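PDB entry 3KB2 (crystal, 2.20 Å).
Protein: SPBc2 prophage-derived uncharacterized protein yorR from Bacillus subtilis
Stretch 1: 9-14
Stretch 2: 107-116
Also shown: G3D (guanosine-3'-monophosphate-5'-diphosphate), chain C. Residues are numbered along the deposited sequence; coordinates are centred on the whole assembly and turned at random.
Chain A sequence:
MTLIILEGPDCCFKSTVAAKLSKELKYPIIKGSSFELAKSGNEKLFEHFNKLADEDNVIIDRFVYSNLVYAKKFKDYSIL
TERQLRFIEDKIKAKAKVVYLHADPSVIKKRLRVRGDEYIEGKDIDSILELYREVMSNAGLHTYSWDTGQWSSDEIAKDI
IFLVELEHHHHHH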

ATOM      1  N   PRO A   9     -10.392  -7.077  -5.646  1.00 18.70           N
ATOM      2  CA  PRO A   9      -9.759  -6.171  -4.687  1.00 18.39           C
ATOM      3  C   PRO A   9      -9.726  -6.774  -3.286  1.00 19.34           C
ATOM      4  O   PRO A   9     -10.365  -7.795  -3.022  1.00 24.07           O
ATOM      5  CB  PRO A   9     -10.648  -4.936  -4.751  1.00 25.91           C
ATOM      6  CG  PRO A   9     -12.009  -5.534  -5.021  1.00 11.75           C
ATOM      7  CD  PRO A   9     -11.670  -6.513  -6.121  1.00 16.06           C
ATOM      8  N   ASP A  10      -8.991  -6.121  -2.390  1.00 20.24           N
ATOM      9  CA  ASP A  10      -8.855  -6.561  -1.005  1.00 22.39           C
ATOM     10  C   ASP A  10     -10.163  -6.618  -0.230  1.00 24.05           C
ATOM     11  O   ASP A  10     -11.131  -5.921  -0.545  1.00 14.49           O
ATOM     12  CB  ASP A  10      -7.918  -5.632  -0.247  1.00 26.26           C
ATOM     13  CG  ASP A  10      -6.479  -5.791  -0.657  1.00 29.38           C
ATOM     14  OD1 ASP A  10      -5.624  -5.129  -0.026  1.00 35.71           O
ATOM     15  OD2 ASP A  10      -6.205  -6.565  -1.600  1.00 37.55           O
ATOM     16  N   CYS A  11     -10.167  -7.447   0.803  1.00 19.49           N
ATOM     17  CA  CYS A  11     -11.327  -7.587   1.664  1.00 22.39           C
ATOM     18  C   CYS A  11     -12.593  -8.030   0.948  1.00 25.29           C
ATOM     19  O   CYS A  11     -13.689  -7.548   1.247  1.00 32.27           O
ATOM     20  CB  CYS A  11     -11.569  -6.266   2.393  1.00 27.16           C
ATOM     21  SG  CYS A  11     -10.190  -5.812   3.467  1.00 26.57           S
ATOM     22  N   CYS A  12     -12.448  -8.946   0.000  1.00 16.37           N
ATOM     23  CA  CYS A  12     -13.605  -9.440  -0.720  1.00 16.53           C
ATOM     24  C   CYS A  12     -13.757 -10.943  -0.538  1.00 11.89           C
ATOM     25  O   CYS A  12     -14.243 -11.638  -1.425  1.00 18.26           O
ATOM     26  CB  CYS A  12     -13.517  -9.069  -2.204  1.00 17.72           C
ATOM     27  SG  CYS A  12     -13.780  -7.296  -2.530  1.00 23.17           S
ATOM     28  N   PHE A  13     -13.328 -11.427   0.623  1.00  7.69           N
ATOM     29  CA  PHE A  13     -13.441 -12.830   0.984  1.00 11.78           C
ATOM     30  C   PHE A  13     -12.596 -13.809   0.169  1.00 10.35           C
ATOM     31  O   PHE A  13     -12.761 -15.019   0.303  1.00 10.28           O
ATOM     32  CB  PHE A  13     -14.919 -13.266   0.918  1.00 15.49           C
ATOM     33  CG  PHE A  13     -15.886 -12.341   1.648  1.00 20.46           C
ATOM     34  CD1 PHE A  13     -15.443 -11.465   2.636  1.00 15.35           C
ATOM     35  CD2 PHE A  13     -17.258 -12.399   1.385  1.00 17.40           C
ATOM     36  CE1 PHE A  13     -16.350 -10.669   3.349  1.00 16.74           C
ATOM     37  CE2 PHE A  13     -18.162 -11.603   2.102  1.00  8.40           C
ATOM     38  CZ  PHE A  13     -17.709 -10.745   3.077  1.00  7.17           C
ATOM     39  N   LYS A  14     -11.683 -13.307  -0.656  1.00 12.41           N
ATOM     40  CA  LYS A  14     -10.871 -14.198  -1.483  1.00 12.71           C
ATOM     41  C   LYS A  14     -10.177 -15.321  -0.720  1.00 10.45           C
ATOM     42  O   LYS A  14     -10.358 -16.494  -1.040  1.00  7.71           O
ATOM     43  CB  LYS A  14      -9.846 -13.391  -2.293  1.00 14.13           C
ATOM     44  CG  LYS A  14     -10.509 -12.391  -3.238  1.00 12.54           C
ATOM     45  CD  LYS A  14      -9.564 -11.891  -4.321  1.00  9.03           C
ATOM     46  CE  LYS A  14      -8.266 -11.371  -3.734  1.00  9.54           C
ATOM     47  NZ  LYS A  14      -8.542 -10.378  -2.691  1.00  6.68           N
ATOM     48  N   VAL A 107     -18.631  -0.426   0.709  1.00 16.34           N
ATOM     49  CA  VAL A 107     -18.436  -1.669   1.446  1.00 18.35           C
ATOM     50  C   VAL A 107     -16.966  -1.979   1.675  1.00 22.33           C
ATOM     51  O   VAL A 107     -16.561  -2.410   2.758  1.00 23.21           O
ATOM     52  CB  VAL A 107     -19.053  -2.853   0.692  1.00 25.13           C
ATOM     53  CG1 VAL A 107     -18.963  -4.125   1.528  1.00 15.38           C
ATOM     54  CG2 VAL A 107     -20.495  -2.539   0.344  1.00 31.61           C
ATOM     55  N   ILE A 108     -16.169  -1.770   0.639  1.00 22.28           N
ATOM     56  CA  ILE A 108     -14.741  -2.016   0.720  1.00 20.33           C
ATOM     57  C   ILE A 108     -14.123  -1.070   1.734  1.00 14.46           C
ATOM     58  O   ILE A 108     -13.379  -1.485   2.609  1.00 22.10           O
ATOM     59  CB  ILE A 108     -14.071  -1.798  -0.662  1.00 21.85           C
ATOM     60  CG1 ILE A 108     -14.610  -2.828  -1.655  1.00 18.55           C
ATOM     61  CG2 ILE A 108     -12.547  -1.866  -0.541  1.00 11.53           C
ATOM     62  CD1 ILE A 108     -14.428  -4.258  -1.204  1.00 28.41           C
ATOM     63  N   LYS A 109     -14.439   0.210   1.615  1.00 20.01           N
ATOM     64  CA  LYS A 109     -13.893   1.187   2.532  1.00 14.73           C
ATOM     65  C   LYS A 109     -14.225   0.831   3.977  1.00 20.34           C
ATOM     66  O   LYS A 109     -13.386   0.976   4.871  1.00 21.48           O
ATOM     67  CB  LYS A 109     -14.418   2.567   2.167  1.00 22.18           C
ATOM     68  CG  LYS A 109     -13.914   3.017   0.807  1.00 22.50           C
ATOM     69  CD  LYS A 109     -14.611   4.269   0.339  1.00 23.66           C
ATOM     70  CE  LYS A 109     -14.258   4.581  -1.103  1.00 25.06           C
ATOM     71  NZ  LYS A 109     -14.965   5.805  -1.558  1.00 21.97           N
ATOM     72  N   LYS A 110     -15.443   0.348   4.203  1.00 18.66           N
ATOM     73  CA  LYS A 110     -15.874  -0.052   5.542  1.00 18.35           C
ATOM     74  C   LYS A 110     -15.006  -1.203   6.067  1.00 13.44           C
ATOM     75  O   LYS A 110     -14.540  -1.184   7.197  1.00 15.99           O
ATOM     76  CB  LYS A 110     -17.342  -0.501   5.514  1.00 11.87           C
ATOM     77  CG  LYS A 110     -17.922  -0.813   6.887  1.00 20.54           C
ATOM     78  CD  LYS A 110     -18.620  -2.167   6.919  1.00 35.12           C
ATOM     79  CE  LYS A 110     -19.803  -2.235   5.966  1.00 33.19           C
ATOM     80  NZ  LYS A 110     -20.832  -1.220   6.335  1.00 45.83           N
ATOM     81  N   ARG A 111     -14.786  -2.210   5.240  1.00 19.66           N
ATOM     82  CA  ARG A 111     -13.993  -3.339   5.669  1.00 14.86           C
ATOM     83  C   ARG A 111     -12.563  -2.941   5.976  1.00 16.80           C
ATOM     84  O   ARG A 111     -11.918  -3.566   6.805  1.00 15.32           O
ATOM     85  CB  ARG A 111     -14.061  -4.438   4.611  1.00 15.58           C
ATOM     86  CG  ARG A 111     -15.475  -4.971   4.450  1.00 16.56           C
ATOM     87  CD  ARG A 111     -15.580  -6.062   3.413  1.00 17.38           C
ATOM     88  NE  ARG A 111     -16.957  -6.531   3.330  1.00 20.95           N
ATOM     89  CZ  ARG A 111     -17.452  -7.233   2.320  1.00 19.11           C
ATOM     90  NH1 ARG A 111     -16.679  -7.559   1.288  1.00 11.48           N
ATOM     91  NH2 ARG A 111     -18.731  -7.588   2.339  1.00 17.96           N
ATOM     92  N   LEU A 112     -12.072  -1.901   5.311  1.00 22.89           N
ATOM     93  CA  LEU A 112     -10.710  -1.403   5.540  1.00 26.13           C
ATOM     94  C   LEU A 112     -10.641  -0.687   6.889  1.00 24.32           C
ATOM     95  O   LEU A 112      -9.679  -0.844   7.639  1.00 23.32           O
ATOM     96  CB  LEU A 112     -10.303  -0.445   4.413  1.00 24.70           C
ATOM     97  CG  LEU A 112     -10.020  -1.117   3.059  1.00 20.85           C
ATOM     98  CD1 LEU A 112      -9.822  -0.078   1.965  1.00 20.94           C
ATOM     99  CD2 LEU A 112      -8.784  -1.979   3.203  1.00 19.67           C
ATOM    100  N   ARG A 113     -11.669   0.098   7.194  1.00 27.62           N
ATOM    101  CA  ARG A 113     -11.719   0.801   8.462  1.00 25.45           C
ATOM    102  C   ARG A 113     -11.675  -0.220   9.586  1.00 35.01           C
ATOM    103  O   ARG A 113     -10.811  -0.157  10.453  1.00 44.77           O
ATOM    104  CB  ARG A 113     -13.000   1.624   8.587  1.00 31.82           C
ATOM    105  CG  ARG A 113     -13.047   2.867   7.724  1.00 19.59           C
ATOM    106  CD  ARG A 113     -14.143   3.819   8.197  1.00 24.63           C
ATOM    107  NE  ARG A 113     -15.500   3.332   7.950  1.00 19.64           N
ATOM    108  CZ  ARG A 113     -16.126   3.383   6.773  1.00 31.92           C
ATOM    109  NH1 ARG A 113     -15.522   3.900   5.706  1.00 15.07           N
ATOM    110  NH2 ARG A 113     -17.377   2.937   6.666  1.00 23.70           N
ATOM    111  N   VAL A 114     -12.599  -1.173   9.570  1.00 35.58           N
ATOM    112  CA  VAL A 114     -12.621  -2.176  10.623  1.00 43.54           C
ATOM    113  C   VAL A 114     -11.339  -2.996  10.665  1.00 44.92           C
ATOM    114  O   VAL A 114     -10.879  -3.380  11.739  1.00 51.76           O
ATOM    115  CB  VAL A 114     -13.814  -3.133  10.472  1.00 44.79           C
ATOM    116  CG1 VAL A 114     -15.108  -2.347  10.515  1.00 52.87           C
ATOM    117  CG2 VAL A 114     -13.700  -3.909   9.186  1.00 57.90           C
ATOM    118  N   ARG A 115     -10.762  -3.270   9.503  1.00 37.78           N
ATOM    119  CA  ARG A 115      -9.527  -4.040   9.463  1.00 46.38           C
ATOM    120  C   ARG A 115      -8.437  -3.264  10.201  1.00 54.24           C
ATOM    121  O   ARG A 115      -7.513  -3.849  10.773  1.00 53.27           O
ATOM    122  CB  ARG A 115      -9.096  -4.276   8.014  1.00 45.48           C
ATOM    123  CG  ARG A 115      -7.755  -4.978   7.889  1.00 44.32           C
ATOM    124  CD  ARG A 115      -6.948  -4.431   6.723  1.00 50.05           C
ATOM    125  NE  ARG A 115      -7.031  -5.267   5.527  1.00 46.69           N
ATOM    126  CZ  ARG A 115      -6.361  -5.025   4.405  1.00 47.20           C
ATOM    127  NH1 ARG A 115      -5.558  -3.969   4.322  1.00 45.27           N
ATOM    128  NH2 ARG A 115      -6.483  -5.844   3.368  1.00 45.67           N
ATOM    129  N   GLY A 116      -8.561  -1.941  10.188  1.00 59.03           N
ATOM    130  CA  GLY A 116      -7.581  -1.093  10.839  1.00 65.90           C
ATOM    131  C   GLY A 116      -6.669  -0.462   9.807  1.00 72.99           C
ATOM    132  O   GLY A 116      -5.657  -1.052   9.417  1.00 75.63           O
TER
HETATM  133  PB  G3D C 180      -9.303 -10.946   1.140  1.00 19.03           P
HETATM  134  O1B G3D C 180      -8.471  -9.662   1.179  1.00 17.86           O
HETATM  135  O2B G3D C 180     -10.136 -11.171  -0.046  1.00 17.73           O
HETATM  136  O3B G3D C 180      -8.277 -12.228   1.348  1.00 19.49           O
HETATM  137  PA  G3D C 180     -10.418 -12.304   3.406  1.00 20.34           P
HETATM  138  O3A G3D C 180     -10.182 -11.056   2.421  1.00 26.80           O
HETATM  139  O1A G3D C 180     -10.957 -13.460   2.707  1.00 25.79           O
HETATM  140  O2A G3D C 180      -9.123 -12.464   4.217  1.00 26.59           O
HETATM  141  O5' G3D C 180     -11.664 -11.733   4.345  1.00 20.31           O
HETATM  142  C5' G3D C 180     -11.410 -10.323   4.741  1.00 14.94           C
HETATM  143  C4' G3D C 180     -12.337 -10.343   6.053  1.00 22.60           C
HETATM  144  O4' G3D C 180     -13.745 -10.499   5.810  1.00 14.77           O
HETATM  145  C3' G3D C 180     -12.041 -11.275   7.107  1.00 20.17           C
HETATM  146  O3' G3D C 180     -12.079 -10.681   8.379  1.00 26.36           O
HETATM  147  C2' G3D C 180     -12.937 -12.539   6.955  1.00 17.00           C
HETATM  148  O2' G3D C 180     -13.191 -13.124   8.107  1.00 28.27           O
HETATM  149  C1' G3D C 180     -14.300 -11.564   6.590  1.00 18.35           C
HETATM  150  N9  G3D C 180     -15.348 -12.474   5.992  1.00 22.48           N
HETATM  151  C8  G3D C 180     -15.049 -13.655   5.328  1.00 18.14           C
HETATM  152  N7  G3D C 180     -16.314 -14.019   5.021  1.00 10.30           N
HETATM  153  C5  G3D C 180     -17.326 -13.231   5.571  1.00 15.39           C
HETATM  154  C6  G3D C 180     -18.571 -13.373   5.457  1.00  6.77           C
HETATM  155  O6  G3D C 180     -19.416 -14.131   4.889  1.00 18.16           O
HETATM  156  N1  G3D C 180     -19.285 -12.218   6.104  1.00 15.08           N
HETATM  157  C2  G3D C 180     -18.519 -11.353   6.663  1.00 13.16           C
HETATM  158  N2  G3D C 180     -19.248 -10.175   7.234  1.00 20.90           N
HETATM  159  N3  G3D C 180     -17.210 -11.163   6.704  1.00 19.16           N
HETATM  160  C4  G3D C 180     -16.678 -12.247   6.145  1.00 12.83           C
HETATM  161  P1  G3D C 180     -11.102 -10.688   9.320  1.00 43.69           P
HETATM  162  O4P G3D C 180     -11.263 -11.778  10.233  1.00 43.70           O
HETATM  163  O5P G3D C 180     -11.421  -9.321  10.105  1.00 48.41           O
HETATM  164  O6P G3D C 180      -9.665 -10.377   8.893  1.00 34.14           O

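Stretch 1 is an irregular loop laid against one side of a helix that spans Val107 to Arg115 in stretch 2; the CA atoms of Cys11 and Arg111 mark the closest register, at 6.4 Å. The two segments bury 397 Å² between them, and the residues that meet on the helix, Ile108, Arg111, Leu112 and Arg115, follow the three- and four-residue spacing that brings side chains to a common face.

Pro9 points its CA-to-CB bond toward the helix but makes no close contact; Pro9 O accepts a hydrogen bond from Lys14 NZ (3.2 Å), which ties the loop back on itself. Asp10 forms a salt bridge with Arg115: Asp10 OD1 lies 3.6 Å from Arg115 NH2, near the plane of the guanidinium, a rather long separation at which the attraction is mainly electrostatic.

Cys11 is the centre of the contact, with 97 Å² covered. Its phi/psi of 59/39 is left-handed, and Cys11 CB lies 3.8 Å from Arg111 CB. Cys11 O accepts a hydrogen bond from Arg111 NH1 (3.0 Å, N-H...acceptor angle 156°), near the guanidinium plane, where the N-H bonds point. Cys11 SG packs 4.1 Å from Leu112 CD2, an apolar pairing, and also lies 3.7 Å from Arg115 NH2.

At Cys12 the CA-to-CB bond runs sideways, yet Cys12 SG reaches 3.4 Å from Ile108 CD1, a tight apolar contact.

Phe13, at the N-cap position of the helix its own segment enters, brings its ring end to the stretch 2 helix: Phe13 CZ lies 3.4 Å from Arg111 NH2, over a face of the guanidinium; Arg111 NH1 sits over one face of the Phe13 ring and G3D C5 over the opposite face. Lys14 does not reach the stretch 2 helix; Lys14 N donates a hydrogen bond to G3D O2B (2.7 Å) and Cys11 N donates one to G3D O1B (2.8 Å), so the same segment contacts both the phosphate and the stretch 2 helix.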